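Local coordinates for sugar ABC transporter, periplasmic sugar-binding protein (Caulobacter crescentus, PDB 4IRX) that binds myo-inositol as the periplasmic solute-binding component of an ABC transporter for nutrient uptake, at residues 130-135 with 194-199; 24-29 with 253-258; 182-187 with 210-215. One frame throughout, in Å; residues are numbered along the deposited sequence.

Interaction 1: 130-135 with 194-199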
loop_
_atom_site.group_PDB
_atom_site.type_symbol
_atom_site.label_atom_id
_atom_site.label_comp_id
_atom_site.label_asym_id
_atom_site.label_seq_id
_atom_site.Cartn_x
_atom_site.Cartn_y
_atom_site.Cartn_z
ATOM N N ALA A 130 7.183 2.757 -29.030
ATOM C CA ALA A 130 8.555 2.927 -29.519
ATOM C C ALA A 130 9.566 3.134 -28.382
ATOM O O ALA A 130 10.754 3.398 -28.627
ATOM C CB ALA A 130 8.637 4.100 -30.504
ATOM N N GLY A 131 9.100 3.059 -27.147
ATOM C CA GLY A 131 9.976 3.247 -26.002
ATOM C C GLY A 131 9.631 4.499 -25.206
ATOM O O GLY A 131 8.853 5.345 -25.646
ATOM N N ALA A 132 10.212 4.608 -24.017
ATOM C CA ALA A 132 9.934 5.727 -23.122
ATOM C C ALA A 132 10.992 5.814 -22.074
ATOM O O ALA A 132 11.653 4.819 -21.765
ATOM C CB ALA A 132 8.605 5.563 -22.473
ATOM N N ARG A 133 11.154 7.016 -21.530
ATOM C CA ARG A 133 12.026 7.255 -20.374
ATOM C C ARG A 133 11.167 7.319 -19.123
ATOM O O ARG A 133 10.246 8.150 -19.051
ATOM C CB ARG A 133 12.777 8.580 -20.540
ATOM C CG ARG A 133 13.777 8.544 -21.653
ATOM C CD ARG A 133 14.314 9.932 -21.995
ATOM N NE ARG A 133 14.957 10.552 -20.845
ATOM C CZ ARG A 133 16.214 10.303 -20.491
ATOM N NH1 ARG A 133 16.945 9.461 -21.214
ATOM N NH2 ARG A 133 16.747 10.900 -19.432
ATOM N N VAL A 134 11.439 6.426 -18.159
ATOM C CA VAL A 134 10.605 6.215 -16.991
ATOM C C VAL A 134 11.371 6.482 -15.698
ATOM O O VAL A 134 12.510 6.039 -15.526
ATOM C CB VAL A 134 10.075 4.737 -16.972
ATOM C CG1 VAL A 134 9.166 4.474 -15.771
ATOM C CG2 VAL A 134 9.348 4.408 -18.276
ATOM N N VAL A 135 10.724 7.197 -14.782
ATOM C CA VAL A 135 11.218 7.375 -13.416
ATOM C C VAL A 135 10.324 6.563 -12.499
ATOM O O VAL A 135 9.102 6.589 -12.648
ATOM C CB VAL A 135 11.160 8.876 -13.017
ATOM C CG1 VAL A 135 11.460 9.075 -11.517
ATOM C CG2 VAL A 135 12.166 9.643 -13.835
ATOM N N PRO A 194 13.701 15.391 -20.218
ATOM C CA PRO A 194 12.754 15.010 -19.171
ATOM C C PRO A 194 12.117 13.650 -19.409
ATOM O O PRO A 194 12.047 13.176 -20.554
ATOM C CB PRO A 194 11.691 16.121 -19.205
ATOM C CG PRO A 194 11.893 16.839 -20.469
ATOM C CD PRO A 194 13.324 16.661 -20.861
ATOM N N PRO A 195 11.700 12.987 -18.327
ATOM C CA PRO A 195 11.098 11.667 -18.487
ATOM C C PRO A 195 9.739 11.772 -19.148
ATOM O O PRO A 195 9.040 12.802 -19.091
ATOM C CB PRO A 195 10.932 11.179 -17.040
ATOM C CG PRO A 195 10.752 12.473 -16.251
ATOM C CD PRO A 195 11.655 13.468 -16.929
ATOM N N ASP A 196 9.337 10.677 -19.765
ATOM C CA ASP A 196 7.991 10.572 -20.292
ATOM C C ASP A 196 6.965 10.235 -19.222
ATOM O O ASP A 196 5.833 10.683 -19.259
ATOM C CB ASP A 196 7.945 9.472 -21.364
ATOM C CG ASP A 196 8.757 9.826 -22.571
ATOM O OD1 ASP A 196 8.321 10.763 -23.272
ATOM O OD2 ASP A 196 9.825 9.207 -22.827
ATOM N N VAL A 197 7.367 9.400 -18.272
ATOM C CA VAL A 197 6.454 8.853 -17.286
ATOM C C VAL A 197 7.149 8.802 -15.940
ATOM O O VAL A 197 8.316 8.428 -15.854
ATOM C CB VAL A 197 6.010 7.416 -17.654
ATOM C CG1 VAL A 197 5.088 6.791 -16.550
ATOM C CG2 VAL A 197 5.353 7.391 -19.022
ATOM N N ILE A 198 6.432 9.236 -14.909
ATOM C CA ILE A 198 6.848 9.046 -13.521
ATOM C C ILE A 198 5.834 8.071 -12.904
ATOM O O ILE A 198 4.653 8.402 -12.692
ATOM C CB ILE A 198 6.851 10.385 -12.743
ATOM C CG1 ILE A 198 7.684 11.415 -13.492
ATOM C CG2 ILE A 198 7.455 10.178 -11.375
ATOM C CD1 ILE A 198 7.695 12.800 -12.862
ATOM N N LEU A 199 6.305 6.867 -12.613
ATOM C CA LEU A 199 5.488 5.850 -11.958
ATOM C C LEU A 199 5.685 5.958 -10.457
ATOM O O LEU A 199 6.790 5.732 -9.948
ATOM C CB LEU A 199 5.898 4.441 -12.426
ATOM C CG LEU A 199 5.686 4.035 -13.884
ATOM C CD1 LEU A 199 6.035 2.572 -14.110
ATOM C CD2 LEU A 199 4.235 4.276 -14.308
#
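Asp196 reaches across to Arg133 with its carboxylate, but it grips the backbone of the arginine and not its charge. OD2 takes the N-H of Arg133 through its anti lone pair, in a bond of 2.9 Å that is almost straight at 174°. CG stands beside the Asp196 backbone N (chi1 -66°), and the peptide N-H of the same residue meets Arg133 O at 2.8 Å; Val197 N adds a second, longer bond to that oxygen. The two side chains cross at about a right angle, and NE of Arg133 stays 5.7 Å from OD2; NE turns instead to a weak bond with Thr193 O. Replacing Asp196 by an alanine removes the carboxylate and would probably leave the Arg133 N-H without its acceptor just where the strand sets out.

Further along, Val135 N to Val197 O and Leu199 N to Val135 O continue the parallel pairing. The side chains alternate between the two faces. On one, Val135 spreads its methyls: CG2 leans on Pro195 CB at 3.8 Å, while Val135 and Ile198 lie side by side, pointing the same way, with Val135 CG1 4.2 Å from Ile198 CG2. Helix 176-189 covers this face. On the other, Val134 slants across Leu199, with CG1 4.0 Å from the leucine CG, against Val124 of helix 113-127, which also touches Val197. Strands 132-138 and 197-200 are the two inner strands of a four-stranded parallel sheet with helices on both faces, the Rossmann-like core characteristic of a lobe in type I periplasmic binding proteins.

Interaction 2: 24-29 with 253-258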
loop_
_atom_site.group_PDB
_atom_site.type_symbol
_atom_site.label_atom_id
_atom_site.label_comp_id
_atom_site.label_asym_id
_atom_site.label_seq_id
_atom_site.Cartn_x
_atom_site.Cartn_y
_atom_site.Cartn_z
ATOM N N VAL A 24 -5.311 5.916 7.029
ATOM C CA VAL A 24 -6.394 6.639 7.691
ATOM C C VAL A 24 -7.722 6.177 7.091
ATOM O O VAL A 24 -8.678 5.862 7.816
ATOM C CB VAL A 24 -6.223 8.165 7.537
ATOM C CG1 VAL A 24 -7.432 8.897 8.077
ATOM C CG2 VAL A 24 -4.957 8.636 8.270
ATOM N N ALA A 25 -7.789 6.106 5.768
ATOM C CA ALA A 25 -9.021 5.675 5.113
ATOM C C ALA A 25 -9.341 4.217 5.440
ATOM O O ALA A 25 -10.497 3.869 5.677
ATOM C CB ALA A 25 -8.945 5.902 3.611
HETATM N N MSE A 26 -8.306 3.364 5.452
HETATM C CA MSE A 26 -8.495 1.957 5.800
HETATM C C MSE A 26 -9.057 1.815 7.211
HETATM O O MSE A 26 -9.958 1.025 7.442
HETATM C CB MSE A 26 -7.178 1.170 5.667
HETATM C CG MSE A 26 -7.324 -0.350 5.960
HETATM SE SE MSE A 26 -5.748 -1.446 5.725
HETATM C CE MSE A 26 -5.718 -1.626 3.807
ATOM N N ARG A 27 -8.541 2.615 8.150
ATOM C CA ARG A 27 -9.032 2.574 9.524
ATOM C C ARG A 27 -10.509 2.901 9.629
ATOM O O ARG A 27 -11.237 2.312 10.431
ATOM C CB ARG A 27 -8.217 3.502 10.421
ATOM C CG ARG A 27 -8.616 3.434 11.870
ATOM C CD ARG A 27 -7.892 4.494 12.681
ATOM N NE ARG A 27 -8.357 4.453 14.063
ATOM C CZ ARG A 27 -7.685 4.972 15.078
ATOM N NH1 ARG A 27 -6.536 5.590 14.855
ATOM N NH2 ARG A 27 -8.171 4.875 16.312
ATOM N N ARG A 28 -10.982 3.818 8.806
ATOM C CA ARG A 28 -12.421 4.105 8.803
ATOM C C ARG A 28 -13.271 2.894 8.429
ATOM O O ARG A 28 -14.324 2.662 9.026
ATOM C CB ARG A 28 -12.769 5.290 7.890
ATOM C CG ARG A 28 -12.187 6.596 8.370
ATOM C CD ARG A 28 -12.764 7.789 7.602
ATOM N NE ARG A 28 -12.210 7.924 6.258
ATOM C CZ ARG A 28 -11.267 8.804 5.920
ATOM N NH1 ARG A 28 -10.767 9.637 6.823
ATOM N NH2 ARG A 28 -10.826 8.853 4.673
ATOM N N GLU A 29 -12.820 2.133 7.430
ATOM C CA GLU A 29 -13.585 0.959 7.019
ATOM C C GLU A 29 -13.500 -0.099 8.105
ATOM O O GLU A 29 -14.464 -0.816 8.358
ATOM C CB GLU A 29 -13.082 0.410 5.682
ATOM C CG GLU A 29 -12.981 1.451 4.557
ATOM C CD GLU A 29 -14.305 2.130 4.185
ATOM O OE1 GLU A 29 -15.384 1.509 4.207
ATOM O OE2 GLU A 29 -14.257 3.320 3.808
ATOM N N LEU A 253 -12.075 -3.644 1.328
ATOM C CA LEU A 253 -12.280 -5.087 1.283
ATOM C C LEU A 253 -11.129 -5.858 1.963
ATOM O O LEU A 253 -11.371 -6.864 2.639
ATOM C CB LEU A 253 -12.475 -5.540 -0.168
ATOM C CG LEU A 253 -12.894 -6.991 -0.324
ATOM C CD1 LEU A 253 -14.109 -7.245 0.534
ATOM C CD2 LEU A 253 -13.180 -7.295 -1.800
ATOM N N GLN A 254 -9.890 -5.396 1.806
ATOM C CA GLN A 254 -8.777 -6.051 2.511
ATOM C C GLN A 254 -8.998 -6.088 4.007
ATOM O O GLN A 254 -8.918 -7.148 4.626
ATOM C CB GLN A 254 -7.451 -5.318 2.242
ATOM C CG GLN A 254 -6.962 -5.396 0.789
ATOM C CD GLN A 254 -5.631 -4.696 0.598
ATOM O OE1 GLN A 254 -4.699 -4.843 1.409
ATOM N NE2 GLN A 254 -5.543 -3.872 -0.458
ATOM N N ILE A 255 -9.274 -4.926 4.587
ATOM C CA ILE A 255 -9.362 -4.838 6.037
ATOM C C ILE A 255 -10.603 -5.518 6.554
ATOM O O ILE A 255 -10.545 -6.196 7.563
ATOM C CB ILE A 255 -9.161 -3.390 6.557
ATOM C CG1 ILE A 255 -8.939 -3.355 8.065
ATOM C CG2 ILE A 255 -10.347 -2.540 6.225
ATOM C CD1 ILE A 255 -7.722 -4.142 8.546
ATOM N N ARG A 256 -11.708 -5.414 5.810
ATOM C CA ARG A 256 -12.940 -6.078 6.212
ATOM C C ARG A 256 -12.768 -7.590 6.178
ATOM O O ARG A 256 -13.240 -8.271 7.077
ATOM C CB ARG A 256 -14.106 -5.631 5.343
ATOM C CG ARG A 256 -14.444 -4.135 5.478
ATOM C CD ARG A 256 -15.530 -3.768 4.517
ATOM N NE ARG A 256 -15.813 -2.326 4.504
ATOM C CZ ARG A 256 -16.712 -1.754 5.290
ATOM N NH1 ARG A 256 -17.407 -2.483 6.173
ATOM N NH2 ARG A 256 -16.916 -0.444 5.204
ATOM N N THR A 257 -12.048 -8.090 5.172
ATOM C CA THR A 257 -11.821 -9.525 5.062
ATOM C C THR A 257 -10.950 -10.028 6.195
ATOM O O THR A 257 -11.238 -11.087 6.777
ATOM C CB THR A 257 -11.211 -9.872 3.703
ATOM O OG1 THR A 257 -12.112 -9.472 2.654
ATOM C CG2 THR A 257 -10.901 -11.342 3.593
ATOM N N ALA A 258 -9.895 -9.287 6.525
ATOM C CA ALA A 258 -9.073 -9.693 7.671
ATOM C C ALA A 258 -9.877 -9.736 8.975
ATOM O O ALA A 258 -9.738 -10.679 9.758
ATOM C CB ALA A 258 -7.853 -8.775 7.817
#
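Met26, present as selenomethionine, lies against Ile255 where helices 21-37 and 251-268 pass each other, the axes of the short segments 9.0 Å apart and inclined at 43°. Its CG is anti to the backbone N (chi1 -177°), which sets CG against Ile255. That CG meets Ile255 CB at 3.6 Å and Ile255 CG2 at 3.7 Å, and SE follows at 4.0 Å from the same CB. The chain bends at the selenium, and CE comes beside Gln254 OE1. NE2 of Gln254 is bound to the backbone O of Gln249, a residue that contacts the bound inositol.

The CB of Ile255 points toward the partner helix. Its CG2 occupies the position between backbone N and carbonyl carbon, and from there it also touches Glu29 CB at 4.1 Å, one turn on from Met26.

Glu29 then carries the polar end of the contact. The chain bends at chi2, and OE1 meets Arg256 NH2 in a salt bridge of 2.7 Å, with NH2 approaching nearly along the C-O bond although the two flat groups are turned 53° apart. The backbone O of Glu29 sits over the centre of one face of the guanidinium. Asp32 and Glu33 take NH1 in further salt bridges, a cluster likely to favour the charged arginine.

The pair joins the first helix of the chain, which includes the pocket residue Phe22, to a late helix on the same side of the mixed sheet, as expected of the lobe of a type I periplasmic binding protein that is built from both ends of the chain; the inositol lies between the two lobes.

Interaction 3: 182-187 with 210-215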
loop_
_atom_site.group_PDB
_atom_site.type_symbol
_atom_site.label_atom_id
_atom_site.label_comp_id
_atom_site.label_asym_id
_atom_site.label_seq_id
_atom_site.Cartn_x
_atom_site.Cartn_y
_atom_site.Cartn_z
ATOM N N VAL A 182 12.360 14.809 -3.944
ATOM C CA VAL A 182 13.029 13.728 -4.668
ATOM C C VAL A 182 12.747 13.861 -6.171
ATOM O O VAL A 182 13.650 13.757 -6.996
ATOM C CB VAL A 182 12.577 12.342 -4.153
ATOM C CG1 VAL A 182 12.991 11.228 -5.127
ATOM C CG2 VAL A 182 13.149 12.098 -2.770
ATOM N N THR A 183 11.491 14.104 -6.533
ATOM C CA THR A 183 11.118 14.269 -7.936
ATOM C C THR A 183 11.751 15.517 -8.556
ATOM O O THR A 183 12.273 15.468 -9.668
ATOM C CB THR A 183 9.582 14.247 -8.133
ATOM O OG1 THR A 183 9.070 13.019 -7.593
ATOM C CG2 THR A 183 9.214 14.309 -9.621
ATOM N N GLN A 184 11.774 16.611 -7.793
ATOM C CA GLN A 184 12.425 17.821 -8.290
ATOM C C GLN A 184 13.877 17.585 -8.650
ATOM O O GLN A 184 14.337 17.992 -9.722
ATOM C CB GLN A 184 12.334 18.951 -7.267
ATOM C CG GLN A 184 10.935 19.563 -7.198
ATOM C CD GLN A 184 10.873 20.747 -6.268
ATOM O OE1 GLN A 184 11.240 20.637 -5.086
ATOM N NE2 GLN A 184 10.427 21.893 -6.789
ATOM N N ASN A 185 14.601 16.893 -7.771
ATOM C CA ASN A 185 16.012 16.670 -7.990
ATOM C C ASN A 185 16.238 15.746 -9.197
ATOM O O ASN A 185 17.178 15.951 -9.978
ATOM C CB ASN A 185 16.642 16.126 -6.721
ATOM C CG ASN A 185 16.886 17.202 -5.696
ATOM O OD1 ASN A 185 16.875 18.392 -6.021
ATOM N ND2 ASN A 185 17.089 16.800 -4.443
ATOM N N ILE A 186 15.362 14.750 -9.363
ATOM C CA ILE A 186 15.441 13.873 -10.519
ATOM C C ILE A 186 15.194 14.672 -11.789
ATOM O O ILE A 186 15.943 14.536 -12.776
ATOM C CB ILE A 186 14.441 12.723 -10.402
ATOM C CG1 ILE A 186 14.870 11.787 -9.266
ATOM C CG2 ILE A 186 14.343 11.990 -11.740
ATOM C CD1 ILE A 186 13.822 10.714 -8.950
ATOM N N LEU A 187 14.181 15.535 -11.764
ATOM C CA LEU A 187 13.898 16.367 -12.950
ATOM C C LEU A 187 15.071 17.272 -13.288
ATOM O O LEU A 187 15.420 17.418 -14.450
ATOM C CB LEU A 187 12.597 17.159 -12.776
ATOM C CG LEU A 187 11.336 16.300 -12.669
ATOM C CD1 LEU A 187 10.171 17.211 -12.307
ATOM C CD2 LEU A 187 11.060 15.594 -14.013
ATOM N N LEU A 210 3.412 15.242 -9.160
ATOM C CA LEU A 210 2.668 16.191 -10.019
ATOM C C LEU A 210 3.087 17.632 -9.725
ATOM O O LEU A 210 3.254 18.451 -10.654
ATOM C CB LEU A 210 1.149 16.058 -9.848
ATOM C CG LEU A 210 0.342 14.922 -10.497
ATOM C CD1 LEU A 210 -1.084 14.991 -10.000
ATOM C CD2 LEU A 210 0.351 15.060 -12.016
ATOM N N GLU A 211 3.234 17.942 -8.435
ATOM C CA GLU A 211 3.646 19.290 -8.041
ATOM C C GLU A 211 5.054 19.593 -8.517
ATOM O O GLU A 211 5.298 20.694 -9.006
ATOM C CB GLU A 211 3.496 19.483 -6.533
ATOM C CG GLU A 211 2.036 19.461 -6.138
ATOM C CD GLU A 211 1.806 19.322 -4.682
ATOM O OE1 GLU A 211 2.734 18.998 -3.920
ATOM O OE2 GLU A 211 0.655 19.556 -4.253
ATOM N N ALA A 212 5.968 18.629 -8.407
ATOM C CA ALA A 212 7.324 18.833 -8.925
ATOM C C ALA A 212 7.324 19.114 -10.432
ATOM O O ALA A 212 8.068 19.986 -10.917
ATOM C CB ALA A 212 8.199 17.624 -8.592
ATOM N N VAL A 213 6.488 18.396 -11.173
ATOM C CA VAL A 213 6.355 18.626 -12.602
ATOM C C VAL A 213 5.875 20.045 -12.897
ATOM O O VAL A 213 6.460 20.720 -13.750
ATOM C CB VAL A 213 5.454 17.568 -13.228
ATOM C CG1 VAL A 213 5.048 17.983 -14.646
ATOM C CG2 VAL A 213 6.171 16.230 -13.187
ATOM N N ARG A 214 4.882 20.520 -12.141
ATOM C CA ARG A 214 4.419 21.907 -12.278
ATOM C C ARG A 214 5.470 22.913 -11.844
ATOM O O ARG A 214 5.685 23.917 -12.539
ATOM C CB ARG A 214 3.151 22.136 -11.473
ATOM C CG ARG A 214 1.973 21.338 -11.962
ATOM C CD ARG A 214 0.686 22.052 -11.585
ATOM N NE ARG A 214 0.598 22.219 -10.137
ATOM C CZ ARG A 214 0.066 21.317 -9.324
ATOM N NH1 ARG A 214 -0.425 20.196 -9.830
ATOM N NH2 ARG A 214 0.020 21.533 -8.015
ATOM N N ALA A 215 6.128 22.648 -10.711
ATOM C CA ALA A 215 7.164 23.562 -10.223
ATOM C C ALA A 215 8.303 23.702 -11.224
ATOM O O ALA A 215 8.987 24.732 -11.253
ATOM C CB ALA A 215 7.711 23.088 -8.883
HETATM O O HOH W 1 10.443 21.297 -9.782
#
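Ala212 meets Thr183 and Gln184 at the closest approach of two helices, and the contact there is apolar. The alanine CB sits between two side chains, 3.6 Å from Thr183 CG2 and equally 3.6 Å from Gln184 CG. With nothing beyond CB to accommodate, the backbones come near, the CA atoms of Gln184 and Ala212 being 5.2 Å apart. Thr183 turns its methyl to the alanine because CG2 is anti to the backbone N, while its hydroxyl bonds to Ala179 O one turn earlier in its own helix. Leu187 extends the apolar patch on the next turn: its CD1 lies 4.2 Å from both Ala212 CB and Val213 CG2, with the backbone O of Ala212 as a further neighbour.

The two helices belong to successive crossovers of the parallel sheet in this lobe. Helix 176-189 leads into strand 197-200, from which helix 203-215 departs toward strand 224-226. Both crossovers step the same way across the sheet, and with the right-handed connection usual in this fold the two helices lie on one face, side by side, their short segments inclined at 44° with axes 8.6 Å apart. Such successive beta-alpha-beta crossovers are usual in Rossmann-like lobes.

Polar contact between the segments is indirect, for no hydrogen bond runs straight from one to the other. A single water makes the link: it accepts from Gln184 NE2 at 3.1 Å and donates to Ala212 O. The Gln184 chain is extended beyond CG; its CG packs on Ala212 and its amide lies farther out, reaching on to the water. The same NE2 also touches Ala215 CB at 3.6 Å, in the final turn of helix 203-215, a van der Waals contact beside the water bridge.

How the interactions relate
From the N terminus, the chain first lays down 24-29 in helix 21-37, whose partner 253-258 arrives after 223 intervening residues; interaction 2 thus closes a long loop within which the other two contacts are nested. Inside it, 130-135 comes first and 182-187 next, then 194-199 closes interaction 1 and 210-215 closes interaction 3. These two therefore cross, and they also touch: Pro195 packs on Leu187, Val135 on Ile186, and Ile198 on both Thr183 and Val213, joining strand pair to helix layer. Interaction 2 ties the first helix to helix 251-268 beside the mixed sheet of the other lobe, its centre about 33 Å from that of interaction 1.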